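Local coordinates for protein spectinomycin 9-adenylyltransferase (Enterococcus faecalis, PDB 6SXJ) that transfers an adenylyl group from ATP to the 9-hydroxyl of spectinomycin, giving bacteria resistance to this antibiotic but not to streptomycin, at residues A[210-222]-A[239-251]. Residues are numbered along the deposited sequence; the frame is centred on the assembly and turned at random.
Sequences VAESSPLEHRERI and ENVNLTINYLNNR
R221 of helix 216-229 reaches across to T244, in the first turn of helix 241-253, and to E239 and N240 just before it. Its CB passes T244 OG1, CG lies 3.5 Å from E239 OE1, and CD runs beside N240 O. A turn about CG-CD (chi3 -75°) swings NE round. R221 NE then bonds to T244 OG1 at 2.8 Å, nearly straight and in the guanidinium plane. N240 O sits over one face of that group. At the tip, NH1 touches N240 CB and NH2 meets L243 CB. R221 NH2 also salt-bridges E217 OE2 (2.8 Å) from above the carboxylate plane. T244 OG1 shares a further hydrogen bond with H218 ND1 (2.9 Å), so two side chains of one helix grip a single buried oxygen. One face of the H218 imidazole carries E217 CG and the other Y247 CB, a CH-pi contact of 3.5 Å to the ring centroid; the rings are nearly parallel but slid apart. Y247 OH donates to S214 OG (3.1 Å) and accepts from R251 NE. Deeper in, L248 CD2 meets I222 CD1, beside helix 181-196. Segments 216-222 and 241-251 cross steeply (-106°) within the all-helical C-terminal domain of aminoglycoside adenylyltransferases.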
loop_
_atom_site.group_PDB
_atom_site.type_symbol
_atom_site.label_atom_id
_atom_site.label_comp_id
_atom_site.label_asym_id
_atom_site.label_seq_id
_atom_site.Cartn_x
_atom_site.Cartn_y
_atom_site.Cartn_z
ATOM N N VAL A 210 -2.483 19.182 3.031
ATOM C CA VAL A 210 -1.670 19.493 4.206
ATOM C C VAL A 210 -0.788 20.710 3.951
ATOM O O VAL A 210 -0.570 21.528 4.851
ATOM C CB VAL A 210 -0.827 18.272 4.620
ATOM C CG1 VAL A 210 -0.053 18.573 5.905
ATOM C CG2 VAL A 210 -1.705 17.045 4.798
ATOM N N ALA A 211 -0.260 20.847 2.729
ATOM C CA ALA A 211 0.560 22.009 2.401
ATOM C C ALA A 211 -0.195 23.306 2.664
ATOM O O ALA A 211 0.395 24.300 3.104
ATOM C CB ALA A 211 1.011 21.935 0.943
ATOM N N GLU A 212 -1.505 23.310 2.408
ATOM C CA GLU A 212 -2.314 24.503 2.638
ATOM C C GLU A 212 -2.252 24.934 4.096
ATOM O O GLU A 212 -2.180 26.131 4.395
ATOM C CB GLU A 212 -3.759 24.228 2.203
ATOM C CG GLU A 212 -4.841 25.015 2.930
ATOM C CD GLU A 212 -6.235 24.738 2.361
ATOM O OE1 GLU A 212 -6.355 23.861 1.478
ATOM O OE2 GLU A 212 -7.209 25.396 2.791
ATOM N N SER A 213 -2.260 23.973 5.017
ATOM C CA SER A 213 -2.266 24.258 6.443
ATOM C C SER A 213 -0.865 24.378 7.028
ATOM O O SER A 213 -0.710 24.303 8.255
ATOM C CB SER A 213 -3.036 23.163 7.181
ATOM O OG SER A 213 -2.632 21.884 6.721
ATOM N N SER A 214 0.152 24.577 6.187
ATOM C CA SER A 214 1.540 24.473 6.614
ATOM C C SER A 214 2.320 25.751 6.318
ATOM O O SER A 214 2.053 26.431 5.323
ATOM C CB SER A 214 2.222 23.292 5.912
ATOM O OG SER A 214 1.734 22.055 6.410
ATOM N N PRO A 215 3.297 26.098 7.163
ATOM C CA PRO A 215 4.085 27.313 6.913
ATOM C C PRO A 215 4.749 27.286 5.547
ATOM O O PRO A 215 5.168 26.237 5.051
ATOM C CB PRO A 215 5.121 27.301 8.043
ATOM C CG PRO A 215 4.454 26.542 9.147
ATOM C CD PRO A 215 3.636 25.478 8.456
ATOM N N LEU A 216 4.858 28.476 4.949
ATOM C CA LEU A 216 5.258 28.618 3.552
ATOM C C LEU A 216 6.416 27.703 3.165
ATOM O O LEU A 216 6.311 26.925 2.209
ATOM C CB LEU A 216 5.630 30.082 3.276
ATOM C CG LEU A 216 6.277 30.376 1.919
ATOM C CD1 LEU A 216 5.239 30.232 0.799
ATOM C CD2 LEU A 216 6.911 31.761 1.894
ATOM N N GLU A 217 7.542 27.809 3.877
ATOM C CA GLU A 217 8.724 27.037 3.500
ATOM C C GLU A 217 8.392 25.555 3.373
ATOM O O GLU A 217 8.866 24.878 2.452
ATOM C CB GLU A 217 9.846 27.259 4.520
ATOM C CG GLU A 217 9.647 26.600 5.880
ATOM C CD GLU A 217 10.944 26.571 6.697
ATOM O OE1 GLU A 217 10.911 26.883 7.911
ATOM O OE2 GLU A 217 11.998 26.240 6.115
ATOM N N HIS A 218 7.567 25.039 4.284
ATOM C CA HIS A 218 7.179 23.636 4.243
ATOM C C HIS A 218 6.164 23.379 3.134
ATOM O O HIS A 218 6.250 22.365 2.436
ATOM C CB HIS A 218 6.610 23.216 5.598
ATOM C CG HIS A 218 7.589 23.335 6.727
ATOM N ND1 HIS A 218 8.915 22.973 6.607
ATOM C CD2 HIS A 218 7.434 23.774 7.997
ATOM C CE1 HIS A 218 9.533 23.189 7.752
ATOM N NE2 HIS A 218 8.657 23.675 8.613
ATOM N N ARG A 219 5.205 24.289 2.951
ATOM C CA ARG A 219 4.266 24.163 1.842
ATOM C C ARG A 219 5.000 24.127 0.506
ATOM O O ARG A 219 4.757 23.248 -0.326
ATOM C CB ARG A 219 3.270 25.317 1.871
ATOM C CG ARG A 219 2.639 25.607 0.520
ATOM C CD ARG A 219 1.351 26.382 0.689
ATOM N NE ARG A 219 1.581 27.819 0.813
ATOM C CZ ARG A 219 1.251 28.544 1.877
ATOM N NH1 ARG A 219 0.678 27.972 2.930
ATOM N NH2 ARG A 219 1.498 29.848 1.886
ATOM N N GLU A 220 5.901 25.085 0.284
ATOM C CA GLU A 220 6.704 25.084 -0.935
ATOM C C GLU A 220 7.292 23.700 -1.202
ATOM O O GLU A 220 7.163 23.162 -2.308
ATOM C CB GLU A 220 7.820 26.130 -0.828
ATOM C CG GLU A 220 7.419 27.546 -1.236
ATOM C CD GLU A 220 8.501 28.580 -0.928
ATOM O OE1 GLU A 220 8.154 29.699 -0.489
ATOM O OE2 GLU A 220 9.700 28.275 -1.121
ATOM N N ARG A 221 7.930 23.096 -0.191
ATOM C CA ARG A 221 8.567 21.796 -0.400
ATOM C C ARG A 221 7.537 20.681 -0.571
ATOM O O ARG A 221 7.764 19.742 -1.346
ATOM C CB ARG A 221 9.517 21.484 0.763
ATOM C CG ARG A 221 10.857 22.221 0.685
ATOM C CD ARG A 221 11.851 21.750 1.741
ATOM N NE ARG A 221 11.537 22.253 3.077
ATOM C CZ ARG A 221 12.085 23.340 3.622
ATOM N NH1 ARG A 221 12.977 24.052 2.945
ATOM N NH2 ARG A 221 11.741 23.719 4.846
ATOM N N ILE A 222 6.403 20.767 0.126
ATOM C CA ILE A 222 5.380 19.735 0.004
ATOM C C ILE A 222 4.795 19.729 -1.403
ATOM O O ILE A 222 4.553 18.664 -1.988
ATOM C CB ILE A 222 4.287 19.940 1.071
ATOM C CG1 ILE A 222 4.838 19.596 2.462
ATOM C CG2 ILE A 222 3.064 19.089 0.740
ATOM C CD1 ILE A 222 3.836 19.760 3.603
ATOM N N GLU A 239 17.304 21.005 -1.647
ATOM C CA GLU A 239 16.163 21.332 -0.806
ATOM C C GLU A 239 16.413 20.844 0.617
ATOM O O GLU A 239 17.080 19.830 0.841
ATOM C CB GLU A 239 14.887 20.700 -1.357
ATOM C CG GLU A 239 14.499 21.180 -2.746
ATOM C CD GLU A 239 14.009 22.613 -2.752
ATOM O OE1 GLU A 239 13.123 22.944 -1.932
ATOM O OE2 GLU A 239 14.504 23.406 -3.581
ATOM N N ASN A 240 15.874 21.585 1.584
ATOM C CA ASN A 240 16.026 21.248 3.000
ATOM C C ASN A 240 14.857 20.365 3.440
ATOM O O ASN A 240 13.936 20.779 4.149
ATOM C CB ASN A 240 16.125 22.519 3.834
ATOM C CG ASN A 240 17.475 23.187 3.705
ATOM O OD1 ASN A 240 18.504 22.516 3.583
ATOM N ND2 ASN A 240 17.482 24.512 3.722
ATOM N N VAL A 241 14.916 19.109 2.990
ATOM C CA VAL A 241 13.842 18.167 3.284
ATOM C C VAL A 241 13.785 17.857 4.771
ATOM O O VAL A 241 12.719 17.528 5.307
ATOM C CB VAL A 241 14.031 16.882 2.454
ATOM C CG1 VAL A 241 12.974 15.853 2.820
ATOM C CG2 VAL A 241 13.992 17.196 0.960
ATOM N N ASN A 242 14.930 17.919 5.454
ATOM C CA ASN A 242 14.953 17.605 6.876
ATOM C C ASN A 242 13.942 18.452 7.640
ATOM O O ASN A 242 13.214 17.941 8.499
ATOM C CB ASN A 242 16.367 17.811 7.423
ATOM C CG ASN A 242 16.997 19.101 6.940
ATOM O OD1 ASN A 242 17.020 19.385 5.739
ATOM N ND2 ASN A 242 17.514 19.893 7.876
ATOM N N LEU A 243 13.862 19.745 7.322
ATOM C CA LEU A 243 13.008 20.650 8.088
ATOM C C LEU A 243 11.540 20.275 7.964
ATOM O O LEU A 243 10.802 20.254 8.958
ATOM C CB LEU A 243 13.233 22.087 7.620
ATOM C CG LEU A 243 14.705 22.494 7.595
ATOM C CD1 LEU A 243 14.891 23.895 7.071
ATOM C CD2 LEU A 243 15.293 22.359 8.994
ATOM N N THR A 244 11.088 19.995 6.743
ATOM C CA THR A 244 9.679 19.662 6.555
ATOM C C THR A 244 9.351 18.307 7.168
ATOM O O THR A 244 8.297 18.139 7.792
ATOM C CB THR A 244 9.334 19.681 5.064
ATOM O OG1 THR A 244 9.499 21.007 4.547
ATOM C CG2 THR A 244 7.910 19.235 4.847
ATOM N N ILE A 245 10.235 17.322 6.988
ATOM C CA ILE A 245 10.059 16.037 7.663
ATOM C C ILE A 245 9.870 16.263 9.158
ATOM O O ILE A 245 8.932 15.741 9.778
ATOM C CB ILE A 245 11.263 15.118 7.379
ATOM C CG1 ILE A 245 11.327 14.761 5.889
ATOM C CG2 ILE A 245 11.193 13.857 8.226
ATOM C CD1 ILE A 245 10.475 13.566 5.508
ATOM N N ASN A 246 10.771 17.046 9.762
ATOM C CA ASN A 246 10.648 17.373 11.177
ATOM C C ASN A 246 9.312 18.050 11.457
ATOM O O ASN A 246 8.592 17.672 12.387
ATOM C CB ASN A 246 11.810 18.269 11.609
ATOM C CG ASN A 246 13.136 17.533 11.628
ATOM O OD1 ASN A 246 13.172 16.299 11.624
ATOM N ND2 ASN A 246 14.237 18.286 11.644
ATOM N N TYR A 247 8.959 19.044 10.640
ATOM C CA TYR A 247 7.687 19.734 10.822
ATOM C C TYR A 247 6.515 18.761 10.755
ATOM O O TYR A 247 5.648 18.746 11.639
ATOM C CB TYR A 247 7.524 20.821 9.759
ATOM C CG TYR A 247 6.095 21.300 9.640
ATOM C CD1 TYR A 247 5.547 22.124 10.614
ATOM C CD2 TYR A 247 5.286 20.913 8.572
ATOM C CE1 TYR A 247 4.245 22.560 10.532
ATOM C CE2 TYR A 247 3.975 21.353 8.479
ATOM C CZ TYR A 247 3.461 22.177 9.466
ATOM O OH TYR A 247 2.161 22.628 9.404
ATOM N N LEU A 248 6.460 17.951 9.695
ATOM C CA LEU A 248 5.348 17.020 9.535
ATOM C C LEU A 248 5.314 16.003 10.664
ATOM O O LEU A 248 4.236 15.629 11.143
ATOM C CB LEU A 248 5.457 16.313 8.185
ATOM C CG LEU A 248 5.303 17.235 6.974
ATOM C CD1 LEU A 248 5.579 16.508 5.675
ATOM C CD2 LEU A 248 3.902 17.821 6.999
ATOM N N ASN A 249 6.485 15.527 11.091
ATOM C CA ASN A 249 6.532 14.541 12.165
ATOM C C ASN A 249 6.009 15.131 13.470
ATOM O O ASN A 249 5.165 14.531 14.146
ATOM C CB ASN A 249 7.964 14.029 12.334
ATOM C CG ASN A 249 8.047 12.831 13.257
ATOM O OD1 ASN A 249 7.282 11.877 13.126
ATOM N ND2 ASN A 249 8.977 12.876 14.199
ATOM N N ASN A 250 6.506 16.310 13.848
ATOM C CA ASN A 250 6.029 16.939 15.075
ATOM C C ASN A 250 4.536 17.236 14.988
ATOM O O ASN A 250 3.775 16.916 15.907
ATOM C CB ASN A 250 6.837 18.205 15.356
ATOM C CG ASN A 250 8.240 17.896 15.879
ATOM O OD1 ASN A 250 9.237 18.390 15.347
ATOM N ND2 ASN A 250 8.318 17.069 16.921
ATOM N N ARG A 251 4.093 17.835 13.878
ATOM C CA ARG A 251 2.659 18.016 13.656
ATOM C C ARG A 251 1.902 16.709 13.865
ATOM O O ARG A 251 0.835 16.689 14.489
ATOM C CB ARG A 251 2.429 18.552 12.243
ATOM C CG ARG A 251 1.033 19.061 11.935
ATOM C CD ARG A 251 0.894 19.232 10.426
ATOM N NE ARG A 251 0.006 20.318 10.029
ATOM C CZ ARG A 251 -1.309 20.309 10.212
ATOM N NH1 ARG A 251 -1.892 19.275 10.804
ATOM N NH2 ARG A 251 -2.042 21.339 9.809
#